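Local coordinates for protein carbohydrate kinase, FGGY (Novosphingobium aromaticivorans, PDB 3H6E) that probably acts as an FGGY-family carbohydrate kinase, transferring a phosphoryl group to a sugar or related polyol, at residues Y64-G78 against T219-D233. Numbering follows the deposited sequence.
Sequences YADHPVTTIVPVGHG and TGLSPDVQVLAGLHD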
ATOM      1  N   TYR A  64      12.581  -7.190 -24.807  1.00 56.45           N
ATOM      2  CA  TYR A  64      13.858  -6.931 -24.150  1.00 55.59           C
ATOM      3  C   TYR A  64      14.830  -8.101 -24.285  1.00 55.26           C
ATOM      4  O   TYR A  64      15.595  -8.384 -23.366  1.00 57.37           O
ATOM      5  CB  TYR A  64      13.645  -6.611 -22.666  1.00 55.22           C
ATOM      6  CG  TYR A  64      12.556  -5.597 -22.390  1.00 54.41           C
ATOM      7  CD1 TYR A  64      12.770  -4.241 -22.598  1.00 53.78           C
ATOM      8  CD2 TYR A  64      11.316  -5.997 -21.907  1.00 55.63           C
ATOM      9  CE1 TYR A  64      11.779  -3.311 -22.342  1.00 55.28           C
ATOM     10  CE2 TYR A  64      10.316  -5.075 -21.647  1.00 54.87           C
ATOM     11  CZ  TYR A  64      10.552  -3.734 -21.867  1.00 55.88           C
ATOM     12  OH  TYR A  64       9.560  -2.814 -21.611  1.00 53.54           O
ATOM     13  N   ALA A  65      14.802  -8.774 -25.431  1.00 56.67           N
ATOM     14  CA  ALA A  65      15.653  -9.943 -25.645  1.00 56.21           C
ATOM     15  C   ALA A  65      17.094  -9.573 -25.995  1.00 56.96           C
ATOM     16  O   ALA A  65      18.004 -10.385 -25.832  1.00 56.43           O
ATOM     17  CB  ALA A  65      15.059 -10.847 -26.717  1.00 54.90           C
ATOM     18  N   ASP A  66      17.297  -8.351 -26.476  1.00 57.14           N
ATOM     19  CA  ASP A  66      18.632  -7.891 -26.850  1.00 55.99           C
ATOM     20  C   ASP A  66      19.429  -7.422 -25.640  1.00 56.43           C
ATOM     21  O   ASP A  66      20.619  -7.123 -25.749  1.00 59.55           O
ATOM     22  CB  ASP A  66      18.546  -6.755 -27.873  1.00 58.99           C
ATOM     23  CG  ASP A  66      18.363  -7.256 -29.292  1.00 61.49           C
ATOM     24  OD1 ASP A  66      17.828  -8.374 -29.473  1.00 60.04           O
ATOM     25  OD2 ASP A  66      18.755  -6.526 -30.229  1.00 62.78           O
ATOM     26  N   HIS A  67      18.773  -7.362 -24.487  1.00 55.10           N
ATOM     27  CA  HIS A  67      19.393  -6.806 -23.290  1.00 52.50           C
ATOM     28  C   HIS A  67      20.001  -7.869 -22.372  1.00 51.54           C
ATOM     29  O   HIS A  67      19.523  -9.002 -22.321  1.00 49.91           O
ATOM     30  CB  HIS A  67      18.379  -5.961 -22.522  1.00 54.77           C
ATOM     31  CG  HIS A  67      17.799  -4.840 -23.327  1.00 52.88           C
ATOM     32  ND1 HIS A  67      16.796  -5.031 -24.254  1.00 53.00           N
ATOM     33  CD2 HIS A  67      18.081  -3.516 -23.343  1.00 51.13           C
ATOM     34  CE1 HIS A  67      16.484  -3.872 -24.806  1.00 52.66           C
ATOM     35  NE2 HIS A  67      17.248  -2.937 -24.271  1.00 52.20           N
ATOM     36  N   PRO A  68      21.065  -7.491 -21.643  1.00 50.86           N
ATOM     37  CA  PRO A  68      21.790  -8.344 -20.694  1.00 50.76           C
ATOM     38  C   PRO A  68      20.995  -8.577 -19.414  1.00 51.18           C
ATOM     39  O   PRO A  68      21.444  -8.176 -18.337  1.00 47.88           O
ATOM     40  CB  PRO A  68      23.044  -7.518 -20.363  1.00 48.73           C
ATOM     41  CG  PRO A  68      23.101  -6.437 -21.396  1.00 50.63           C
ATOM     42  CD  PRO A  68      21.687  -6.163 -21.760  1.00 51.15           C
ATOM     43  N   VAL A  69      19.835  -9.216 -19.529  1.00 47.99           N
ATOM     44  CA  VAL A  69      18.961  -9.420 -18.379  1.00 46.55           C
ATOM     45  C   VAL A  69      19.416 -10.587 -17.502  1.00 46.41           C
ATOM     46  O   VAL A  69      19.561 -11.720 -17.968  1.00 45.25           O
ATOM     47  CB  VAL A  69      17.494  -9.618 -18.809  1.00 45.11           C
ATOM     48  CG1 VAL A  69      16.592  -9.738 -17.585  1.00 41.03           C
ATOM     49  CG2 VAL A  69      17.050  -8.465 -19.698  1.00 45.14           C
ATOM     50  N   THR A  70      19.638 -10.294 -16.224  1.00 42.20           N
ATOM     51  CA  THR A  70      20.150 -11.285 -15.288  1.00 42.83           C
ATOM     52  C   THR A  70      19.207 -11.524 -14.113  1.00 41.71           C
ATOM     53  O   THR A  70      19.432 -12.426 -13.305  1.00 42.61           O
ATOM     54  CB  THR A  70      21.534 -10.879 -14.747  1.00 43.24           C
ATOM     55  OG1 THR A  70      21.439  -9.614 -14.079  1.00 39.92           O
ATOM     56  CG2 THR A  70      22.536 -10.770 -15.884  1.00 44.96           C
ATOM     57  N   THR A  71      18.155 -10.716 -14.017  1.00 42.25           N
ATOM     58  CA  THR A  71      17.203 -10.838 -12.917  1.00 38.03           C
ATOM     59  C   THR A  71      15.835 -10.255 -13.258  1.00 39.10           C
ATOM     60  O   THR A  71      15.733  -9.193 -13.875  1.00 38.43           O
ATOM     61  CB  THR A  71      17.723 -10.147 -11.635  1.00 39.23           C
ATOM     62  OG1 THR A  71      18.932 -10.777 -11.196  1.00 42.93           O
ATOM     63  CG2 THR A  71      16.690 -10.236 -10.526  1.00 35.63           C
ATOM     64  N   ILE A  72      14.787 -10.968 -12.855  1.00 38.55           N
ATOM     65  CA  ILE A  72      13.430 -10.441 -12.875  1.00 38.74           C
ATOM     66  C   ILE A  72      12.867 -10.476 -11.457  1.00 37.05           C
ATOM     67  O   ILE A  72      13.042 -11.459 -10.736  1.00 35.21           O
ATOM     68  CB  ILE A  72      12.500 -11.268 -13.773  1.00 37.90           C
ATOM     69  CG1 ILE A  72      13.061 -11.373 -15.187  1.00 37.96           C
ATOM     70  CG2 ILE A  72      11.105 -10.659 -13.802  1.00 37.00           C
ATOM     71  CD1 ILE A  72      12.229 -12.269 -16.084  1.00 40.82           C
ATOM     72  N   VAL A  73      12.198  -9.402 -11.053  1.00 37.07           N
ATOM     73  CA  VAL A  73      11.543  -9.365  -9.751  1.00 34.19           C
ATOM     74  C   VAL A  73      10.076  -8.954  -9.871  1.00 34.91           C
ATOM     75  O   VAL A  73       9.765  -7.893 -10.405  1.00 35.56           O
ATOM     76  CB  VAL A  73      12.292  -8.464  -8.753  1.00 34.71           C
ATOM     77  CG1 VAL A  73      12.955  -7.302  -9.471  1.00 34.82           C
ATOM     78  CG2 VAL A  73      11.348  -7.987  -7.648  1.00 34.48           C
ATOM     79  N   PRO A  74       9.172  -9.814  -9.378  1.00 34.31           N
ATOM     80  CA  PRO A  74       7.715  -9.675  -9.482  1.00 33.19           C
ATOM     81  C   PRO A  74       7.133  -8.792  -8.389  1.00 31.67           C
ATOM     82  O   PRO A  74       7.624  -8.802  -7.263  1.00 31.00           O
ATOM     83  CB  PRO A  74       7.209 -11.115  -9.293  1.00 30.76           C
ATOM     84  CG  PRO A  74       8.449 -11.987  -9.196  1.00 32.36           C
ATOM     85  CD  PRO A  74       9.546 -11.088  -8.749  1.00 31.08           C
ATOM     86  N   VAL A  75       6.092  -8.039  -8.730  1.00 33.24           N
ATOM     87  CA  VAL A  75       5.396  -7.181  -7.779  1.00 30.98           C
ATOM     88  C   VAL A  75       3.892  -7.310  -7.988  1.00 31.40           C
ATOM     89  O   VAL A  75       3.405  -7.220  -9.116  1.00 33.71           O
ATOM     90  CB  VAL A  75       5.791  -5.704  -7.951  1.00 32.38           C
ATOM     91  CG1 VAL A  75       4.975  -4.826  -7.016  1.00 31.89           C
ATOM     92  CG2 VAL A  75       7.278  -5.517  -7.707  1.00 32.51           C
ATOM     93  N   GLY A  76       3.157  -7.523  -6.903  1.00 28.30           N
ATOM     94  CA  GLY A  76       1.722  -7.711  -6.996  1.00 28.36           C
ATOM     95  C   GLY A  76       0.936  -6.929  -5.967  1.00 28.28           C
ATOM     96  O   GLY A  76       1.366  -6.765  -4.825  1.00 27.29           O
ATOM     97  N   HIS A  77      -0.221  -6.429  -6.379  1.00 27.89           N
ATOM     98  CA  HIS A  77      -1.143  -5.815  -5.446  1.00 29.96           C
ATOM     99  C   HIS A  77      -1.596  -6.877  -4.443  1.00 29.39           C
ATOM    100  O   HIS A  77      -1.497  -8.080  -4.706  1.00 27.44           O
ATOM    101  CB  HIS A  77      -2.345  -5.234  -6.193  1.00 30.50           C
ATOM    102  CG  HIS A  77      -3.300  -6.272  -6.695  1.00 31.09           C
ATOM    103  ND1 HIS A  77      -4.291  -6.811  -5.905  1.00 29.78           N
ATOM    104  CD2 HIS A  77      -3.417  -6.869  -7.905  1.00 32.26           C
ATOM    105  CE1 HIS A  77      -4.975  -7.700  -6.605  1.00 30.63           C
ATOM    106  NE2 HIS A  77      -4.466  -7.752  -7.821  1.00 31.64           N
ATOM    107  N   GLY A  78      -2.092  -6.432  -3.294  1.00 27.99           N
ATOM    108  CA  GLY A  78      -2.530  -7.345  -2.253  1.00 26.18           C
ATOM    109  C   GLY A  78      -3.964  -7.811  -2.414  1.00 25.71           C
ATOM    110  O   GLY A  78      -4.639  -7.470  -3.387  1.00 25.31           O
ATOM    111  N   THR A 219      10.583 -15.684 -25.204  1.00 51.87           N
ATOM    112  CA  THR A 219      10.902 -14.313 -24.824  1.00 52.16           C
ATOM    113  C   THR A 219      12.298 -13.966 -25.314  1.00 52.15           C
ATOM    114  O   THR A 219      12.673 -12.795 -25.387  1.00 52.24           O
ATOM    115  CB  THR A 219      10.852 -14.108 -23.300  1.00 51.35           C
ATOM    116  OG1 THR A 219      12.024 -14.674 -22.701  1.00 50.06           O
ATOM    117  CG2 THR A 219       9.612 -14.762 -22.714  1.00 51.71           C
ATOM    118  N   GLY A 220      13.066 -14.997 -25.649  1.00 50.60           N
ATOM    119  CA  GLY A 220      14.423 -14.809 -26.122  1.00 50.82           C
ATOM    120  C   GLY A 220      15.345 -14.346 -25.013  1.00 51.50           C
ATOM    121  O   GLY A 220      16.432 -13.828 -25.271  1.00 52.77           O
ATOM    122  N   LEU A 221      14.902 -14.520 -23.772  1.00 50.77           N
ATOM    123  CA  LEU A 221      15.732 -14.214 -22.615  1.00 48.23           C
ATOM    124  C   LEU A 221      16.578 -15.431 -22.254  1.00 45.61           C
ATOM    125  O   LEU A 221      16.191 -16.567 -22.524  1.00 45.69           O
ATOM    126  CB  LEU A 221      14.868 -13.795 -21.422  1.00 49.96           C
ATOM    127  CG  LEU A 221      14.151 -12.448 -21.524  1.00 48.99           C
ATOM    128  CD1 LEU A 221      13.174 -12.281 -20.377  1.00 44.81           C
ATOM    129  CD2 LEU A 221      15.152 -11.298 -21.550  1.00 49.80           C
ATOM    130  N   SER A 222      17.735 -15.188 -21.649  1.00 44.57           N
ATOM    131  CA  SER A 222      18.643 -16.267 -21.289  1.00 43.52           C
ATOM    132  C   SER A 222      18.017 -17.185 -20.251  1.00 44.52           C
ATOM    133  O   SER A 222      17.321 -16.723 -19.348  1.00 42.44           O
ATOM    134  CB  SER A 222      19.960 -15.706 -20.758  1.00 44.27           C
ATOM    135  OG  SER A 222      20.747 -16.735 -20.189  1.00 45.45           O
ATOM    136  N   PRO A 223      18.263 -18.497 -20.380  1.00 48.55           N
ATOM    137  CA  PRO A 223      17.774 -19.478 -19.404  1.00 44.79           C
ATOM    138  C   PRO A 223      18.388 -19.224 -18.032  1.00 44.05           C
ATOM    139  O   PRO A 223      17.919 -19.767 -17.034  1.00 44.95           O
ATOM    140  CB  PRO A 223      18.280 -20.812 -19.963  1.00 43.97           C
ATOM    141  CG  PRO A 223      18.537 -20.554 -21.410  1.00 45.12           C
ATOM    142  CD  PRO A 223      19.001 -19.137 -21.482  1.00 44.92           C
ATOM    143  N   ASP A 224      19.429 -18.397 -17.996  1.00 43.44           N
ATOM    144  CA  ASP A 224      20.133 -18.079 -16.759  1.00 43.42           C
ATOM    145  C   ASP A 224      19.437 -16.988 -15.948  1.00 44.11           C
ATOM    146  O   ASP A 224      19.792 -16.748 -14.791  1.00 40.56           O
ATOM    147  CB  ASP A 224      21.573 -17.660 -17.061  1.00 43.02           C
ATOM    148  CG  ASP A 224      22.464 -18.841 -17.390  1.00 46.65           C
ATOM    149  OD1 ASP A 224      22.476 -19.814 -16.600  1.00 44.03           O
ATOM    150  OD2 ASP A 224      23.157 -18.794 -18.433  1.00 45.63           O
ATOM    151  N   VAL A 225      18.458 -16.325 -16.558  1.00 41.43           N
ATOM    152  CA  VAL A 225      17.713 -15.279 -15.872  1.00 41.97           C
ATOM    153  C   VAL A 225      17.171 -15.818 -14.557  1.00 42.51           C
ATOM    154  O   VAL A 225      16.620 -16.919 -14.509  1.00 42.15           O
ATOM    155  CB  VAL A 225      16.542 -14.751 -16.725  1.00 42.60           C
ATOM    156  CG1 VAL A 225      15.694 -13.771 -15.919  1.00 40.04           C
ATOM    157  CG2 VAL A 225      17.059 -14.094 -17.989  1.00 43.50           C
ATOM    158  N   GLN A 226      17.338 -15.041 -13.491  1.00 39.48           N
ATOM    159  CA  GLN A 226      16.869 -15.449 -12.173  1.00 39.08           C
ATOM    160  C   GLN A 226      15.619 -14.683 -11.752  1.00 38.86           C
ATOM    161  O   GLN A 226      15.559 -13.460 -11.857  1.00 37.60           O
ATOM    162  CB  GLN A 226      17.974 -15.278 -11.128  1.00 38.14           C
ATOM    163  CG  GLN A 226      19.209 -16.133 -11.382  1.00 41.61           C
ATOM    164  CD  GLN A 226      18.911 -17.626 -11.365  1.00 42.00           C
ATOM    165  OE1 GLN A 226      19.641 -18.423 -11.953  1.00 43.41           O
ATOM    166  NE2 GLN A 226      17.833 -18.008 -10.692  1.00 40.94           N
ATOM    167  N   VAL A 227      14.615 -15.414 -11.280  1.00 39.29           N
ATOM    168  CA  VAL A 227      13.397 -14.788 -10.788  1.00 35.29           C
ATOM    169  C   VAL A 227      13.432 -14.705  -9.268  1.00 35.91           C
ATOM    170  O   VAL A 227      13.815 -15.661  -8.594  1.00 35.22           O
ATOM    171  CB  VAL A 227      12.151 -15.563 -11.224  1.00 34.79           C
ATOM    172  CG1 VAL A 227      10.902 -14.803 -10.823  1.00 35.91           C
ATOM    173  CG2 VAL A 227      12.176 -15.806 -12.726  1.00 36.54           C
ATOM    174  N   LEU A 228      13.043 -13.552  -8.731  1.00 36.28           N
ATOM    175  CA  LEU A 228      12.988 -13.367  -7.286  1.00 33.65           C
ATOM    176  C   LEU A 228      11.579 -13.618  -6.769  1.00 31.42           C
ATOM    177  O   LEU A 228      10.620 -13.600  -7.538  1.00 28.83           O
ATOM    178  CB  LEU A 228      13.452 -11.961  -6.907  1.00 31.80           C
ATOM    179  CG  LEU A 228      14.944 -11.809  -6.591  1.00 35.12           C
ATOM    180  CD1 LEU A 228      15.785 -12.799  -7.383  1.00 33.28           C
ATOM    181  CD2 LEU A 228      15.407 -10.372  -6.827  1.00 33.55           C
ATOM    182  N   ALA A 229      11.461 -13.864  -5.468  1.00 30.99           N
ATOM    183  CA  ALA A 229      10.159 -14.091  -4.854  1.00 28.31           C
ATOM    184  C   ALA A 229       9.221 -12.931  -5.164  1.00 27.05           C
ATOM    185  O   ALA A 229       8.090 -13.132  -5.601  1.00 27.43           O
ATOM    186  CB  ALA A 229      10.303 -14.274  -3.356  1.00 26.23           C
ATOM    187  N   GLY A 230       9.705 -11.714  -4.949  1.00 27.56           N
ATOM    188  CA  GLY A 230       8.903 -10.531  -5.193  1.00 27.31           C
ATOM    189  C   GLY A 230       8.162 -10.107  -3.943  1.00 26.89           C
ATOM    190  O   GLY A 230       8.386 -10.661  -2.863  1.00 26.75           O
ATOM    191  N   LEU A 231       7.268  -9.135  -4.083  1.00 24.57           N
ATOM    192  CA  LEU A 231       6.582  -8.581  -2.924  1.00 24.13           C
ATOM    193  C   LEU A 231       5.273  -7.885  -3.259  1.00 24.99           C
ATOM    194  O   LEU A 231       4.856  -7.821  -4.414  1.00 24.99           O
ATOM    195  CB  LEU A 231       7.503  -7.614  -2.177  1.00 25.61           C
ATOM    196  CG  LEU A 231       8.318  -6.630  -3.022  1.00 26.06           C
ATOM    197  CD1 LEU A 231       7.430  -5.595  -3.691  1.00 27.17           C
ATOM    198  CD2 LEU A 231       9.370  -5.951  -2.162  1.00 27.24           C
ATOM    199  N   HIS A 232       4.632  -7.362  -2.220  1.00 25.68           N
ATOM    200  CA  HIS A 232       3.368  -6.658  -2.359  1.00 26.94           C
ATOM    201  C   HIS A 232       3.590  -5.243  -2.895  1.00 27.20           C
ATOM    202  O   HIS A 232       4.569  -4.585  -2.539  1.00 26.26           O
ATOM    203  CB  HIS A 232       2.651  -6.620  -1.005  1.00 25.10           C
ATOM    204  CG  HIS A 232       1.374  -5.842  -1.016  1.00 26.51           C
ATOM    205  ND1 HIS A 232       1.103  -4.839  -0.112  1.00 26.46           N
ATOM    206  CD2 HIS A 232       0.295  -5.914  -1.832  1.00 27.51           C
ATOM    207  CE1 HIS A 232      -0.089  -4.331  -0.365  1.00 26.21           C
ATOM    208  NE2 HIS A 232      -0.600  -4.964  -1.404  1.00 27.36           N
ATOM    209  N   ASP A 233       2.686  -4.791  -3.763  1.00 28.40           N
ATOM    210  CA  ASP A 233       2.694  -3.416  -4.263  1.00 28.40           C
ATOM    211  C   ASP A 233       3.228  -2.443  -3.230  1.00 27.47           C
ATOM    212  O   ASP A 233       4.263  -1.819  -3.431  1.00 29.88           O
ATOM    213  CB  ASP A 233       1.280  -2.971  -4.657  1.00 26.90           C
ATOM    214  CG  ASP A 233       1.076  -2.936  -6.152  1.00 33.42           C
ATOM    215  OD1 ASP A 233       2.056  -3.186  -6.884  1.00 37.94           O
ATOM    216  OD2 ASP A 233      -0.056  -2.657  -6.602  1.00 34.49           O
TER
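I72 and V225 meet at the apolar centre, where CG1 of I72 lies 3.6 Å from CG1 of V225. L221 extends this patch, its CD2 lying against V69 CG2 at 3.9 Å, while I11 of strand 9-13 covers I72. On the sheet face that carries T71 and V75, T71 CG2 sits 3.9 Å from L228 CD2, and I433 touches both residues; farther along, V75 CG2 packs against L231 CD1 at 4.0 Å.

Between these groups runs a parallel strand pair that illustrates how pairing continues past a proline. I72 N donates to Q226 O at 2.8 Å (168°), and L228 N to I72 O. P74 has no N-H for the next carbonyl, L228 O, which faces its ring carbons instead. Opposite P74, a break at A229-G230 takes up one extra residue, and pairing resumes one step out of register with L231 N to P74 O at 3.2 Å, followed by G76 N to L231 O. Any side chain at G230 would run into P74 O.

At the polar edge, D233 N donates to G76 O at 2.6 Å. With CG anti to the backbone N (chi1 176°), H232 brings its ring edge to the H77-G78 backbone, while D233 CB sits above one face, near its rim. Were H232 an alanine, the H77-G78 backbone would probably lose the ring edge beside it and be freer to shift. V75 CG1 touches D233 OD1 at 3.4 Å, near D12 of strand 9-13. Apolar side chains and backbone hydrogen bonds thus join two parallel strands of the actin-like ATPase domain, with the polar residues H77, H232 and D233 gathered at their C-terminal ends.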